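Local coordinates for lipoprotein NlpE (Escherichia coli, PDB 2Z4I) that activates the Cpx signalling pathway from the outer membrane and is involved in copper homeostasis and the adhesion of stationary-phase cells to hydrophobic surfaces, at residues P126-G131 against L175-G180; M152-A157 against V196-T201; R161-A166 against G203-N208. The protein carries 1 engineered substitution. All coordinates share one frame; numbering follows the deposited sequence.

Contact 1: P126-G131 against L175-G180; sequences PMTLRG and LLSVEG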
ATOM      1  N   PRO A 126      -8.728  11.635  -6.936  1.00 28.97           N
ATOM      2  CA  PRO A 126      -9.654  12.669  -6.476  1.00 29.10           C
ATOM      3  C   PRO A 126     -10.231  12.311  -5.109  1.00 30.95           C
ATOM      4  O   PRO A 126     -10.408  11.137  -4.779  1.00 32.56           O
ATOM      5  CB  PRO A 126     -10.717  12.682  -7.563  1.00 26.87           C
ATOM      6  CG  PRO A 126     -10.791  11.264  -7.954  1.00 27.82           C
ATOM      7  CD  PRO A 126      -9.323  10.834  -8.016  1.00 28.98           C
HETATM    8  N   MSE A 127     -10.493  13.322  -4.300  1.00 31.50           N
HETATM    9  CA  MSE A 127     -11.084  13.108  -2.994  1.00 32.74           C
HETATM   10  C   MSE A 127     -12.196  14.120  -2.945  1.00 33.26           C
HETATM   11  O   MSE A 127     -12.250  15.002  -3.802  1.00 35.71           O
HETATM   12  CB  MSE A 127     -10.066  13.370  -1.893  1.00 33.54           C
HETATM   13  CG  MSE A 127      -9.356  14.665  -2.018  1.00 36.84           C
HETATM   14 SE   MSE A 127      -7.870  14.656  -0.827  1.00 42.02          SE
HETATM   15  CE  MSE A 127      -6.824  13.317  -1.632  1.00 43.16           C
ATOM     16  N   THR A 128     -13.099  14.013  -1.980  1.00 32.67           N
ATOM     17  CA  THR A 128     -14.185  14.982  -1.929  1.00 32.10           C
ATOM     18  C   THR A 128     -13.911  16.095  -0.959  1.00 32.47           C
ATOM     19  O   THR A 128     -13.378  15.865   0.125  1.00 33.03           O
ATOM     20  CB  THR A 128     -15.506  14.328  -1.561  1.00 30.53           C
ATOM     21  OG1 THR A 128     -15.836  13.352  -2.557  1.00 30.59           O
ATOM     22  CG2 THR A 128     -16.600  15.367  -1.490  1.00 27.74           C
ATOM     23  N   LEU A 129     -14.269  17.313  -1.352  1.00 33.68           N
ATOM     24  CA  LEU A 129     -14.040  18.454  -0.487  1.00 35.52           C
ATOM     25  C   LEU A 129     -15.269  19.331  -0.324  1.00 38.63           C
ATOM     26  O   LEU A 129     -16.061  19.509  -1.247  1.00 40.78           O
ATOM     27  CB  LEU A 129     -12.869  19.294  -1.005  1.00 33.48           C
ATOM     28  CG  LEU A 129     -11.518  18.591  -1.140  1.00 30.38           C
ATOM     29  CD1 LEU A 129     -11.435  17.978  -2.493  1.00 30.62           C
ATOM     30  CD2 LEU A 129     -10.385  19.572  -0.967  1.00 30.69           C
ATOM     31  N   ARG A 130     -15.416  19.876   0.873  1.00 41.10           N
ATOM     32  CA  ARG A 130     -16.527  20.743   1.194  1.00 43.35           C
ATOM     33  C   ARG A 130     -15.881  22.061   1.581  1.00 43.77           C
ATOM     34  O   ARG A 130     -15.070  22.099   2.504  1.00 45.11           O
ATOM     35  CB  ARG A 130     -17.288  20.172   2.391  1.00 46.89           C
ATOM     36  CG  ARG A 130     -18.775  19.996   2.175  1.00 52.92           C
ATOM     37  CD  ARG A 130     -19.091  18.879   1.182  1.00 56.47           C
ATOM     38  NE  ARG A 130     -18.937  17.555   1.783  1.00 60.17           N
ATOM     39  CZ  ARG A 130     -19.438  16.429   1.274  1.00 61.67           C
ATOM     40  NH1 ARG A 130     -20.136  16.453   0.137  1.00 60.34           N
ATOM     41  NH2 ARG A 130     -19.252  15.278   1.916  1.00 61.11           N
ATOM     42  N   GLY A 131     -16.203  23.141   0.883  1.00 42.84           N
ATOM     43  CA  GLY A 131     -15.597  24.403   1.254  1.00 42.42           C
ATOM     44  C   GLY A 131     -16.356  25.601   0.738  1.00 43.62           C
ATOM     45  O   GLY A 131     -17.318  25.446  -0.025  1.00 44.09           O
ATOM     46  N   LEU A 175     -20.938  27.855  -0.681  1.00 44.65           N
ATOM     47  CA  LEU A 175     -20.499  26.533  -0.255  1.00 43.99           C
ATOM     48  C   LEU A 175     -20.430  25.696  -1.516  1.00 43.16           C
ATOM     49  O   LEU A 175     -21.292  25.816  -2.382  1.00 44.09           O
ATOM     50  CB  LEU A 175     -21.495  25.902   0.726  1.00 43.06           C
ATOM     51  CG  LEU A 175     -21.041  24.540   1.285  1.00 41.31           C
ATOM     52  CD1 LEU A 175     -19.989  24.776   2.360  1.00 39.13           C
ATOM     53  CD2 LEU A 175     -22.225  23.763   1.848  1.00 37.85           C
ATOM     54  N   LEU A 176     -19.414  24.846  -1.618  1.00 42.03           N
ATOM     55  CA  LEU A 176     -19.246  24.019  -2.804  1.00 40.09           C
ATOM     56  C   LEU A 176     -18.755  22.656  -2.391  1.00 39.17           C
ATOM     57  O   LEU A 176     -17.940  22.536  -1.478  1.00 41.18           O
ATOM     58  CB  LEU A 176     -18.220  24.674  -3.745  1.00 39.93           C
ATOM     59  CG  LEU A 176     -17.916  24.195  -5.177  1.00 40.90           C
ATOM     60  CD1 LEU A 176     -16.438  23.841  -5.289  1.00 39.35           C
ATOM     61  CD2 LEU A 176     -18.795  23.017  -5.566  1.00 38.66           C
ATOM     62  N   SER A 177     -19.266  21.628  -3.055  1.00 38.13           N
ATOM     63  CA  SER A 177     -18.852  20.254  -2.802  1.00 37.01           C
ATOM     64  C   SER A 177     -18.282  19.732  -4.114  1.00 37.05           C
ATOM     65  O   SER A 177     -19.018  19.512  -5.073  1.00 36.89           O
ATOM     66  CB  SER A 177     -20.046  19.396  -2.403  1.00 38.76           C
ATOM     67  OG  SER A 177     -19.678  18.031  -2.349  1.00 39.62           O
ATOM     68  N   VAL A 178     -16.974  19.527  -4.175  1.00 35.89           N
ATOM     69  CA  VAL A 178     -16.390  19.059  -5.418  1.00 34.82           C
ATOM     70  C   VAL A 178     -15.326  18.018  -5.165  1.00 36.61           C
ATOM     71  O   VAL A 178     -14.774  17.948  -4.063  1.00 38.86           O
ATOM     72  CB  VAL A 178     -15.745  20.235  -6.191  1.00 32.11           C
ATOM     73  CG1 VAL A 178     -14.569  20.773  -5.406  1.00 29.99           C
ATOM     74  CG2 VAL A 178     -15.304  19.786  -7.571  1.00 30.45           C
ATOM     75  N   GLU A 179     -15.054  17.203  -6.180  1.00 36.19           N
ATOM     76  CA  GLU A 179     -14.005  16.204  -6.085  1.00 36.47           C
ATOM     77  C   GLU A 179     -12.775  16.885  -6.647  1.00 35.95           C
ATOM     78  O   GLU A 179     -12.882  17.668  -7.582  1.00 35.57           O
ATOM     79  CB  GLU A 179     -14.335  14.976  -6.925  1.00 37.03           C
ATOM     80  CG  GLU A 179     -15.192  13.967  -6.197  1.00 39.72           C
ATOM     81  CD  GLU A 179     -15.416  12.710  -7.011  1.00 42.68           C
ATOM     82  OE1 GLU A 179     -14.423  12.119  -7.499  1.00 42.23           O
ATOM     83  OE2 GLU A 179     -16.591  12.309  -7.159  1.00 43.88           O
ATOM     84  N   GLY A 180     -11.615  16.611  -6.073  1.00 35.06           N
ATOM     85  CA  GLY A 180     -10.411  17.237  -6.575  1.00 35.60           C
ATOM     86  C   GLY A 180      -9.157  16.734  -5.904  1.00 35.69           C
ATOM     87  O   GLY A 180      -9.224  16.008  -4.916  1.00 36.10           O
TER
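Strands 127-131 and 175-180 form an antiparallel ladder in the OB-fold barrel of the C-terminal domain. Segment 126-131 also lies in a region that might contain a copper-binding motif. P126 comes first, with its ring beside the side chain of E179 and both pointing the same way; P126 CB is 3.7 Å from E179 OE1. M127, a selenomethionine, makes a hydrogen-bonded pair with G180. M127 N reaches G180 O at 3.0 Å from above the carbonyl plane, while G180 N lies nearly along the M127 C=O axis. T128 pairs with E179 without backbone bonds. The T128 and E179 side chains cross obliquely, with T128 OG1 next to E179 CG. T128 CG2 lies over one face of the R130 guanidinium, offset toward the rim. L129 and V178 exchange two backbone bonds, with L129 N 2.8 Å from V178 O. L129 turns into the barrel, where F142 meets it. R130 bends at chi2 (70°) and chi3 (77°), so that its CD lies beside S177 and R130 NH1 donates to S177 OG at 3.0 Å. This bond is bent (132° at the hydrogen) and tilted out of the guanidinium plane. An alanine in place of S177 would lose the hydroxyl that receives R130 NH1 and would probably let the guanidinium swing more freely. G131 makes the next hydrogen-bonded pair, with L176: L176 N gives a bond of 2.7 Å to G131 O, almost along the C=O axis. The same carbonyl is flanked by L175, whose CD1 lies 3.6 Å from G131 O.

Contact 2: M152-A157 against V196-T201; sequences MVANNA and VLAPDT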
HETATM    1  N   MSE A 152      -5.937  27.709  -3.286  1.00 45.37           N
HETATM    2  CA  MSE A 152      -6.314  28.265  -4.579  1.00 45.39           C
HETATM    3  C   MSE A 152      -6.908  27.153  -5.443  1.00 43.34           C
HETATM    4  O   MSE A 152      -6.478  25.999  -5.370  1.00 44.69           O
HETATM    5  CB  MSE A 152      -5.102  28.838  -5.283  1.00 49.61           C
HETATM    6  CG  MSE A 152      -4.645  30.171  -4.764  1.00 57.14           C
HETATM    7 SE   MSE A 152      -2.923  30.553  -5.533  1.00 67.41          SE
HETATM    8  CE  MSE A 152      -1.858  29.994  -4.017  1.00 61.10           C
ATOM      9  N   VAL A 153      -7.887  27.495  -6.266  1.00 39.00           N
ATOM     10  CA  VAL A 153      -8.521  26.500  -7.109  1.00 36.64           C
ATOM     11  C   VAL A 153      -8.174  26.770  -8.565  1.00 36.49           C
ATOM     12  O   VAL A 153      -8.423  27.854  -9.078  1.00 37.44           O
ATOM     13  CB  VAL A 153     -10.056  26.520  -6.898  1.00 34.26           C
ATOM     14  CG1 VAL A 153     -10.714  25.421  -7.693  1.00 31.61           C
ATOM     15  CG2 VAL A 153     -10.364  26.354  -5.429  1.00 30.43           C
ATOM     16  N   ALA A 154      -7.578  25.784  -9.223  1.00 35.94           N
ATOM     17  CA  ALA A 154      -7.195  25.930 -10.622  1.00 35.56           C
ATOM     18  C   ALA A 154      -8.365  26.510 -11.405  1.00 35.98           C
ATOM     19  O   ALA A 154      -9.498  26.046 -11.261  1.00 36.72           O
ATOM     20  CB  ALA A 154      -6.794  24.575 -11.207  1.00 33.49           C
ATOM     21  N   ASN A 155      -8.095  27.527 -12.221  1.00 34.09           N
ATOM     22  CA  ASN A 155      -9.149  28.138 -13.014  1.00 31.44           C
ATOM     23  C   ASN A 155      -9.883  27.099 -13.809  1.00 31.91           C
ATOM     24  O   ASN A 155      -9.266  26.208 -14.379  1.00 32.91           O
ATOM     25  CB  ASN A 155      -8.584  29.171 -13.978  1.00 28.04           C
ATOM     26  CG  ASN A 155      -8.267  30.458 -13.302  1.00 27.00           C
ATOM     27  OD1 ASN A 155      -7.418  30.508 -12.413  1.00 29.68           O
ATOM     28  ND2 ASN A 155      -8.959  31.515 -13.696  1.00 23.68           N
ATOM     29  N   ASN A 156     -11.204  27.222 -13.835  1.00 33.29           N
ATOM     30  CA  ASN A 156     -12.060  26.316 -14.584  1.00 34.95           C
ATOM     31  C   ASN A 156     -13.330  27.072 -14.946  1.00 37.42           C
ATOM     32  O   ASN A 156     -14.197  27.306 -14.107  1.00 37.61           O
ATOM     33  CB  ASN A 156     -12.404  25.094 -13.753  1.00 35.52           C
ATOM     34  CG  ASN A 156     -13.234  24.111 -14.515  1.00 36.89           C
ATOM     35  OD1 ASN A 156     -14.425  24.315 -14.720  1.00 40.77           O
ATOM     36  ND2 ASN A 156     -12.606  23.041 -14.967  1.00 37.95           N
ATOM     37  N   ALA A 157     -13.414  27.466 -16.210  1.00 40.17           N
ATOM     38  CA  ALA A 157     -14.535  28.229 -16.732  1.00 41.77           C
ATOM     39  C   ALA A 157     -15.885  27.843 -16.158  1.00 43.01           C
ATOM     40  O   ALA A 157     -16.521  28.632 -15.459  1.00 42.18           O
ATOM     41  CB  ALA A 157     -14.573  28.099 -18.233  1.00 42.87           C
ATOM     42  N   VAL A 196      -2.102  23.800  -5.325  1.00 36.14           N
ATOM     43  CA  VAL A 196      -3.336  24.370  -5.843  1.00 34.42           C
ATOM     44  C   VAL A 196      -4.350  23.251  -6.005  1.00 34.45           C
ATOM     45  O   VAL A 196      -3.980  22.128  -6.358  1.00 34.38           O
ATOM     46  CB  VAL A 196      -3.114  25.026  -7.222  1.00 35.05           C
ATOM     47  CG1 VAL A 196      -2.551  24.009  -8.197  1.00 34.90           C
ATOM     48  CG2 VAL A 196      -4.421  25.544  -7.766  1.00 35.81           C
ATOM     49  N   LEU A 197      -5.623  23.552  -5.766  1.00 33.15           N
ATOM     50  CA  LEU A 197      -6.662  22.537  -5.887  1.00 33.61           C
ATOM     51  C   LEU A 197      -7.188  22.438  -7.301  1.00 34.23           C
ATOM     52  O   LEU A 197      -7.714  23.412  -7.846  1.00 34.17           O
ATOM     53  CB  LEU A 197      -7.840  22.832  -4.960  1.00 34.04           C
ATOM     54  CG  LEU A 197      -8.882  21.710  -4.954  1.00 34.15           C
ATOM     55  CD1 LEU A 197      -8.267  20.512  -4.251  1.00 36.98           C
ATOM     56  CD2 LEU A 197     -10.151  22.124  -4.230  1.00 34.35           C
ATOM     57  N   ALA A 198      -7.056  21.252  -7.886  1.00 33.44           N
ATOM     58  CA  ALA A 198      -7.526  21.010  -9.245  1.00 33.11           C
ATOM     59  C   ALA A 198      -8.802  20.183  -9.168  1.00 34.00           C
ATOM     60  O   ALA A 198      -8.805  19.083  -8.613  1.00 35.87           O
ATOM     61  CB  ALA A 198      -6.462  20.263 -10.039  1.00 29.71           C
ATOM     62  N   PRO A 199      -9.912  20.702  -9.707  1.00 34.15           N
ATOM     63  CA  PRO A 199     -11.168  19.941  -9.659  1.00 34.19           C
ATOM     64  C   PRO A 199     -11.138  18.684 -10.530  1.00 34.44           C
ATOM     65  O   PRO A 199     -10.390  18.622 -11.493  1.00 36.55           O
ATOM     66  CB  PRO A 199     -12.201  20.959 -10.137  1.00 34.74           C
ATOM     67  CG  PRO A 199     -11.383  21.864 -11.069  1.00 33.90           C
ATOM     68  CD  PRO A 199     -10.117  22.050 -10.271  1.00 33.80           C
ATOM     69  N   ASP A 200     -11.937  17.679 -10.177  1.00 35.53           N
ATOM     70  CA  ASP A 200     -12.010  16.433 -10.944  1.00 34.97           C
ATOM     71  C   ASP A 200     -13.435  16.174 -11.405  1.00 35.97           C
ATOM     72  O   ASP A 200     -13.683  15.221 -12.152  1.00 36.64           O
ATOM     73  CB  ASP A 200     -11.578  15.226 -10.121  1.00 36.21           C
ATOM     74  CG  ASP A 200     -10.079  15.152  -9.902  1.00 39.00           C
ATOM     75  OD1 ASP A 200      -9.604  15.683  -8.870  1.00 41.95           O
ATOM     76  OD2 ASP A 200      -9.377  14.551 -10.752  1.00 39.58           O
ATOM     77  N   THR A 201     -14.372  17.001 -10.945  1.00 35.54           N
ATOM     78  CA  THR A 201     -15.781  16.857 -11.321  1.00 36.79           C
ATOM     79  C   THR A 201     -16.465  18.221 -11.304  1.00 38.73           C
ATOM     80  O   THR A 201     -15.945  19.177 -10.718  1.00 39.23           O
ATOM     81  CB  THR A 201     -16.569  15.964 -10.323  1.00 35.85           C
ATOM     82  OG1 THR A 201     -16.910  16.730  -9.154  1.00 33.53           O
ATOM     83  CG2 THR A 201     -15.751  14.764  -9.908  1.00 34.51           C
TER
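V196 sets CG1 between its backbone N and carbonyl carbon (chi1 57°), which puts CG2 anti to the N. That branch then reaches across to the other segment. V153 has CG1 anti to its backbone N (chi1 -176°), so CG1 lies near both the L197 carbonyl and the P199 ring. The touching parts of the two segments run in roughly the same direction, 37° apart, and V153 and L197 form a single beta bridge. Two backbone bonds hold it. L197 N donates to M152 O at 2.6 Å, nearly along the C=O axis. A154 N donates to L197 O at 2.7 Å and comes from above the carbonyl plane. L197 thus uses both its N-H and its C=O on the residues flanking V153. The CA of V153 adds a CA-H...O contact to the same L197 O, at 3.3 Å.

Apolar groups surround this bridge. V196 CG2 lies against M152 O and A154 N, covering the backbone bonds from one side. The A154 methyl points toward segment 196-201, with CB 4.1 Å from A198 CA and the P199 CD close by. Inside the barrel, V153 meets Y133, A140 and F142, and L197 meets L129. N156 adds a light touch, with its ND2 4.3 Å from P199 CG. Its OD1 caps the N-terminus of helix 157-167 by accepting a bond from L159 N.

The first segment follows strand 150-152 and leads into that helix, while the second continues strand 194-199. This bridge is consistent with the closure of an OB-fold barrel, where the third and fifth strands meet in parallel.

Contact 3: R161-A166 against G203-N208; sequences RSYLAA and GKFYPN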
ATOM      1  N   ARG A 161     -18.474  29.824 -13.770  1.00 49.15           N
ATOM      2  CA  ARG A 161     -19.769  30.252 -14.281  1.00 50.90           C
ATOM      3  C   ARG A 161     -20.806  29.874 -13.219  1.00 50.75           C
ATOM      4  O   ARG A 161     -21.502  30.730 -12.669  1.00 50.54           O
ATOM      5  CB  ARG A 161     -20.105  29.534 -15.594  1.00 53.15           C
ATOM      6  CG  ARG A 161     -19.104  29.715 -16.738  1.00 58.25           C
ATOM      7  CD  ARG A 161     -19.788  29.435 -18.083  1.00 61.57           C
ATOM      8  NE  ARG A 161     -18.941  28.762 -19.076  1.00 65.21           N
ATOM      9  CZ  ARG A 161     -17.916  29.318 -19.723  1.00 65.92           C
ATOM     10  NH1 ARG A 161     -17.573  30.582 -19.492  1.00 65.78           N
ATOM     11  NH2 ARG A 161     -17.244  28.605 -20.626  1.00 65.45           N
ATOM     12  N   SER A 162     -20.873  28.577 -12.933  1.00 49.64           N
ATOM     13  CA  SER A 162     -21.794  28.020 -11.950  1.00 48.18           C
ATOM     14  C   SER A 162     -21.768  28.791 -10.641  1.00 47.48           C
ATOM     15  O   SER A 162     -22.811  29.118 -10.088  1.00 47.45           O
ATOM     16  CB  SER A 162     -21.445  26.557 -11.698  1.00 47.53           C
ATOM     17  OG  SER A 162     -21.426  25.832 -12.919  1.00 46.62           O
ATOM     18  N   TYR A 163     -20.575  29.081 -10.140  1.00 47.55           N
ATOM     19  CA  TYR A 163     -20.462  29.830  -8.894  1.00 48.12           C
ATOM     20  C   TYR A 163     -21.256  31.124  -9.005  1.00 49.48           C
ATOM     21  O   TYR A 163     -22.138  31.400  -8.195  1.00 49.75           O
ATOM     22  CB  TYR A 163     -18.995  30.157  -8.586  1.00 44.56           C
ATOM     23  CG  TYR A 163     -18.795  31.303  -7.609  1.00 41.96           C
ATOM     24  CD1 TYR A 163     -19.390  31.283  -6.350  1.00 41.53           C
ATOM     25  CD2 TYR A 163     -18.003  32.403  -7.944  1.00 40.95           C
ATOM     26  CE1 TYR A 163     -19.207  32.328  -5.442  1.00 41.82           C
ATOM     27  CE2 TYR A 163     -17.809  33.458  -7.045  1.00 41.58           C
ATOM     28  CZ  TYR A 163     -18.417  33.417  -5.791  1.00 43.31           C
ATOM     29  OH  TYR A 163     -18.260  34.460  -4.888  1.00 42.13           O
ATOM     30  N   LEU A 164     -20.932  31.911 -10.024  1.00 51.45           N
ATOM     31  CA  LEU A 164     -21.584  33.193 -10.250  1.00 51.91           C
ATOM     32  C   LEU A 164     -23.094  33.029 -10.318  1.00 53.41           C
ATOM     33  O   LEU A 164     -23.837  33.766  -9.665  1.00 54.02           O
ATOM     34  CB  LEU A 164     -21.064  33.803 -11.549  1.00 49.36           C
ATOM     35  CG  LEU A 164     -19.578  34.153 -11.546  1.00 48.16           C
ATOM     36  CD1 LEU A 164     -19.114  34.437 -12.952  1.00 46.92           C
ATOM     37  CD2 LEU A 164     -19.340  35.349 -10.640  1.00 46.39           C
ATOM     38  N   ALA A 165     -23.530  32.045 -11.102  1.00 54.32           N
ATOM     39  CA  ALA A 165     -24.948  31.752 -11.290  1.00 55.43           C
ATOM     40  C   ALA A 165     -25.639  31.307 -10.006  1.00 56.92           C
ATOM     41  O   ALA A 165     -26.866  31.222  -9.956  1.00 58.56           O
ATOM     42  CB  ALA A 165     -25.118  30.678 -12.358  1.00 53.44           C
ATOM     43  N   ALA A 166     -24.854  31.026  -8.972  1.00 57.43           N
ATOM     44  CA  ALA A 166     -25.413  30.575  -7.711  1.00 57.16           C
ATOM     45  C   ALA A 166     -25.311  31.628  -6.626  1.00 58.48           C
ATOM     46  O   ALA A 166     -26.041  31.579  -5.645  1.00 59.77           O
ATOM     47  CB  ALA A 166     -24.713  29.315  -7.270  1.00 56.36           C
ATOM     48  N   GLY A 203     -19.006  21.024 -10.100  1.00 44.38           N
ATOM     49  CA  GLY A 203     -19.315  21.252  -8.706  1.00 46.93           C
ATOM     50  C   GLY A 203     -20.792  21.127  -8.400  1.00 48.98           C
ATOM     51  O   GLY A 203     -21.615  20.832  -9.271  1.00 49.16           O
ATOM     52  N   LYS A 204     -21.117  21.349  -7.136  1.00 49.70           N
ATOM     53  CA  LYS A 204     -22.485  21.307  -6.664  1.00 50.27           C
ATOM     54  C   LYS A 204     -22.505  22.424  -5.644  1.00 51.02           C
ATOM     55  O   LYS A 204     -22.079  22.233  -4.506  1.00 51.72           O
ATOM     56  CB  LYS A 204     -22.788  19.962  -6.001  1.00 49.88           C
ATOM     57  N   PHE A 205     -22.963  23.601  -6.063  1.00 51.70           N
ATOM     58  CA  PHE A 205     -23.006  24.745  -5.166  1.00 52.57           C
ATOM     59  C   PHE A 205     -24.268  24.795  -4.331  1.00 52.98           C
ATOM     60  O   PHE A 205     -25.342  24.439  -4.803  1.00 54.41           O
ATOM     61  CB  PHE A 205     -22.879  26.048  -5.952  1.00 51.71           C
ATOM     62  CG  PHE A 205     -21.512  26.274  -6.534  1.00 51.27           C
ATOM     63  CD1 PHE A 205     -21.238  25.943  -7.854  1.00 50.98           C
ATOM     64  CD2 PHE A 205     -20.495  26.823  -5.758  1.00 50.46           C
ATOM     65  CE1 PHE A 205     -19.966  26.163  -8.395  1.00 50.43           C
ATOM     66  CE2 PHE A 205     -19.223  27.043  -6.292  1.00 48.88           C
ATOM     67  CZ  PHE A 205     -18.962  26.714  -7.608  1.00 49.01           C
ATOM     68  N   TYR A 206     -24.118  25.237  -3.088  1.00 53.30           N
ATOM     69  CA  TYR A 206     -25.227  25.375  -2.151  1.00 54.12           C
ATOM     70  C   TYR A 206     -25.198  26.811  -1.616  1.00 55.77           C
ATOM     71  O   TYR A 206     -24.529  27.114  -0.613  1.00 54.75           O
ATOM     72  CB  TYR A 206     -25.076  24.375  -1.009  1.00 53.28           C
ATOM     73  CG  TYR A 206     -25.035  22.943  -1.474  1.00 53.75           C
ATOM     74  CD1 TYR A 206     -26.130  22.358  -2.115  1.00 53.50           C
ATOM     75  CD2 TYR A 206     -23.891  22.170  -1.292  1.00 54.56           C
ATOM     76  CE1 TYR A 206     -26.080  21.034  -2.564  1.00 52.06           C
ATOM     77  CE2 TYR A 206     -23.831  20.852  -1.735  1.00 53.01           C
ATOM     78  CZ  TYR A 206     -24.925  20.293  -2.369  1.00 52.64           C
ATOM     79  OH  TYR A 206     -24.840  18.996  -2.807  1.00 54.60           O
ATOM     80  N   PRO A 207     -25.928  27.715  -2.291  1.00 57.28           N
ATOM     81  CA  PRO A 207     -26.060  29.144  -1.993  1.00 58.92           C
ATOM     82  C   PRO A 207     -26.532  29.588  -0.615  1.00 60.50           C
ATOM     83  O   PRO A 207     -25.915  30.457   0.007  1.00 60.69           O
ATOM     84  CB  PRO A 207     -26.985  29.643  -3.105  1.00 57.63           C
ATOM     85  CG  PRO A 207     -27.767  28.446  -3.467  1.00 57.12           C
ATOM     86  CD  PRO A 207     -26.720  27.376  -3.484  1.00 57.34           C
ATOM     87  N   ASN A 208     -27.621  29.005  -0.137  1.00 62.76           N
ATOM     88  CA  ASN A 208     -28.161  29.407   1.157  1.00 64.49           C
ATOM     89  C   ASN A 208     -27.347  28.926   2.358  1.00 65.27           C
ATOM     90  O   ASN A 208     -27.291  29.604   3.385  1.00 65.62           O
ATOM     91  CB  ASN A 208     -29.615  28.929   1.282  1.00 63.63           C
TER
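Segment 161-166 is helical, and segment 203-208 is mostly extended, with a weakly bonded strand at about 205-206. They come nearest at two points: the CA atoms of Y163 and F205 are 6.8 Å apart, and those of A166 and P207 5.9 Å. Within the helix, A165 N bonds to R161 O, whereas A166 N bonds to Y163 O, only three residues back.

The F205 ring carries most of the contact. Its CG lies anti to the carbonyl carbon (chi1 -70°), and the ring extends toward the helix. The CA of Y163 sits over one ring face in a CH-pi contact, 3.8 Å from the F205 centroid and 17° off the normal. The CB of Y163 meets F205 CZ at 3.6 Å. S162 CB approaches obliquely at the CE1 flank of the ring, 3.6 Å from F205 CE1. S162 OG bonds back to E158 O. The A166 methyl packs on the base of the phenylalanine, with its CB 4.0 Å from F205 CB. P207 follows, bringing its CB to A166 O.

The phenol end of Y163 turns away from segment 203-208. Its ring meets Y133 edge-to-face, and its OH bonds to K172 O. Helix 157-167 joins strands 150-152 and 174-185, the usual place of the helix between the third and fourth strands of an OB fold. F205 also touches V174 and L176, so it lies between this helix and strand 174-185.

Overall arrangement
All three contacts belong to the C-terminal OB domain. Contacts 1 and 2 are partly buried, whereas contact 3 lies at the surface. Strand 174-185 connects them: E179 O of contact 1 probably bonds to D200 N of contact 2, and L175 O to Y206 N of contact 3. S177 N probably bonds to K204 O, a second tie between contacts 1 and 3. Contact 1 is a regular antiparallel ladder, with polar and charged side chains on one face and apolar ones on the other. Contact 2 has just two backbone bonds, padded by small apolar groups. Contact 3 joins helix to extended chain through one aromatic ring and apolar packing. In sequence, the segments of the three contacts interleave.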